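Local structure of GCN5-related N-acetyltransferase (Sphaerobacter thermophilus, 3TT2) at residues 156-161 / 302-307. The protein probably works as an acyltransferase of the GCN5-related N-acetyltransferase family, transferring acyl groups other than amino-acyl ones. Residues are numbered along the deposited sequence; the frame is centred on the assembly and turned at random.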
loop_
_atom_site.group_PDB
_atom_site.type_symbol
_atom_site.label_atom_id
_atom_site.label_comp_id
_atom_site.label_asym_id
_atom_site.label_seq_id
_atom_site.Cartn_x
_atom_site.Cartn_y
_atom_site.Cartn_z
HETATM N N MSE A 156 9.621 3.305 -2.479
HETATM C CA MSE A 156 10.890 3.237 -3.200
HETATM C C MSE A 156 10.588 2.948 -4.654
HETATM O O MSE A 156 9.606 2.288 -4.971
HETATM C CB MSE A 156 11.804 2.161 -2.611
HETATM C CG MSE A 156 12.018 2.304 -1.122
HETATM SE SE MSE A 156 12.776 4.023 -0.481
HETATM C CE MSE A 156 14.587 3.932 -1.236
ATOM N N ALA A 157 11.389 3.493 -5.549
ATOM C CA ALA A 157 11.170 3.244 -6.966
ATOM C C ALA A 157 12.499 2.957 -7.640
ATOM O O ALA A 157 13.560 3.338 -7.131
ATOM C CB ALA A 157 10.519 4.415 -7.573
ATOM N N ILE A 158 12.454 2.230 -8.749
ATOM C CA ILE A 158 13.661 2.041 -9.557
ATOM C C ILE A 158 13.328 1.903 -11.043
ATOM O O ILE A 158 12.393 1.197 -11.410
ATOM C CB ILE A 158 14.510 0.829 -9.083
ATOM C CG1 ILE A 158 15.864 0.836 -9.791
ATOM C CG2 ILE A 158 13.760 -0.484 -9.284
ATOM C CD1 ILE A 158 16.758 -0.344 -9.489
ATOM N N THR A 159 14.127 2.537 -11.894
ATOM C CA THR A 159 13.882 2.572 -13.328
ATOM C C THR A 159 14.957 1.733 -13.962
ATOM O O THR A 159 16.136 2.037 -13.782
ATOM C CB THR A 159 14.070 3.978 -13.834
ATOM O OG1 THR A 159 12.956 4.773 -13.441
ATOM C CG2 THR A 159 14.159 4.011 -15.326
ATOM N N LEU A 160 14.607 0.659 -14.672
ATOM C CA LEU A 160 15.691 -0.153 -15.151
ATOM C C LEU A 160 15.882 0.070 -16.617
ATOM O O LEU A 160 15.342 -0.690 -17.428
ATOM C CB LEU A 160 15.218 -1.592 -14.997
ATOM C CG LEU A 160 14.855 -2.081 -13.582
ATOM C CD1 LEU A 160 13.976 -3.321 -13.597
ATOM C CD2 LEU A 160 16.085 -2.364 -12.703
ATOM N N ASP A 161 16.800 0.973 -16.970
ATOM C CA ASP A 161 17.111 1.218 -18.371
ATOM C C ASP A 161 18.403 0.520 -18.703
ATOM O O ASP A 161 18.803 0.482 -19.850
ATOM C CB ASP A 161 17.257 2.716 -18.657
ATOM C CG ASP A 161 15.938 3.459 -18.634
ATOM O OD1 ASP A 161 14.905 2.802 -18.897
ATOM O OD2 ASP A 161 15.952 4.698 -18.367
ATOM N N ALA A 302 20.180 -1.353 -3.159
ATOM C CA ALA A 302 19.681 -2.201 -4.238
ATOM C C ALA A 302 19.434 -1.382 -5.511
ATOM O O ALA A 302 19.015 -1.899 -6.550
ATOM C CB ALA A 302 18.444 -2.973 -3.815
ATOM N N GLY A 303 19.732 -0.096 -5.420
ATOM C CA GLY A 303 19.664 0.770 -6.578
ATOM C C GLY A 303 18.386 1.574 -6.602
ATOM O O GLY A 303 18.074 2.260 -7.583
HETATM N N MSE A 304 17.627 1.475 -5.518
HETATM C CA MSE A 304 16.381 2.165 -5.485
HETATM C C MSE A 304 16.593 3.562 -4.973
HETATM O O MSE A 304 17.691 3.904 -4.552
HETATM C CB MSE A 304 15.420 1.399 -4.621
HETATM C CG MSE A 304 14.597 0.407 -5.392
HETATM SE SE MSE A 304 13.633 -0.771 -4.208
HETATM C CE MSE A 304 15.199 -1.544 -3.396
ATOM N N HIS A 305 15.522 4.347 -4.996
ATOM C CA HIS A 305 15.552 5.743 -4.589
ATOM C C HIS A 305 14.162 6.125 -4.078
ATOM O O HIS A 305 13.197 5.377 -4.256
ATOM C CB HIS A 305 15.975 6.637 -5.740
ATOM C CG HIS A 305 14.918 6.806 -6.783
ATOM N ND1 HIS A 305 14.743 5.910 -7.816
ATOM C CD2 HIS A 305 13.967 7.758 -6.941
ATOM C CE1 HIS A 305 13.732 6.305 -8.568
ATOM N NE2 HIS A 305 13.244 7.421 -8.056
ATOM N N VAL A 306 14.061 7.258 -3.401
ATOM C CA VAL A 306 12.799 7.628 -2.784
ATOM C C VAL A 306 11.843 8.296 -3.792
ATOM O O VAL A 306 12.135 9.346 -4.348
ATOM C CB VAL A 306 13.049 8.551 -1.560
ATOM C CG1 VAL A 306 11.763 8.971 -0.902
ATOM C CG2 VAL A 306 13.909 7.849 -0.545
ATOM N N LYS A 307 10.683 7.684 -3.997
ATOM C CA LYS A 307 9.636 8.291 -4.804
ATOM C C LYS A 307 8.906 9.302 -3.930
ATOM O O LYS A 307 9.067 10.511 -4.099
ATOM C CB LYS A 307 8.662 7.239 -5.348
ATOM C CG LYS A 307 7.679 7.800 -6.311
ATOM C CD LYS A 307 6.876 6.716 -6.980
ATOM C CE LYS A 307 6.013 7.287 -8.099
ATOM N NZ LYS A 307 4.806 6.426 -8.356
#
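Ala157 and His305 form an antiparallel, hydrogen-bonded pair that joins the end of strand 148-159 to the start of strand 305-316. The pairing crosses between the two GNAT-family regions of the chain: strand 148-159 inserts between strands 305-316 and 282-290, and Met156 and Ile158 make backbone bonds with Leu285 and Val283 on its other edge. Two backbone bonds define the register. Ala157 N donates to His305 O at 2.9 Å with an N-H...O angle of 162°, and His305 N returns a more bent bond, 142°, to Ala157 O. Alpha-hydrogen contacts supplement them, the CA of Met156 meeting His305 O and that of Met304 meeting Ala157 O.

Apolar packing forms on the side turned to helix 263-278, whose Leu268 touches Met304. The side chains of Ile158 and Met304 cross at about a right angle, Ile158 CB lying 3.7 Å from Met304 CG. With CG1 anti to the backbone N (chi1 -170°), Ile158 sends this branch to Gly303 O, 3.4 Å from CG1. Gly303 closes helix 297-301 in a Schellman motif with positive phi. An alanine at Ile158 would probably open a gap beside Met304 CG and Gly303 O, where the CG1, CG2 and CD1 atoms now pack. Selenomethionine Met156 rests its CB against Met304 SE at 3.8 Å, while its own SE approaches Val306 CG2.

Ala157 and His305 share the other face, and Lys307 CB reaches Ala157 CB at 4.0 Å, while Lys307 NZ continues to a salt bridge with Glu284. The imidazole of His305 lies oblique to Ala157 O; its ND1 is 2.9 Å from Ala157 O but is not aligned for a hydrogen bond, and CE1 sits 3.9 Å from Ala157 CB.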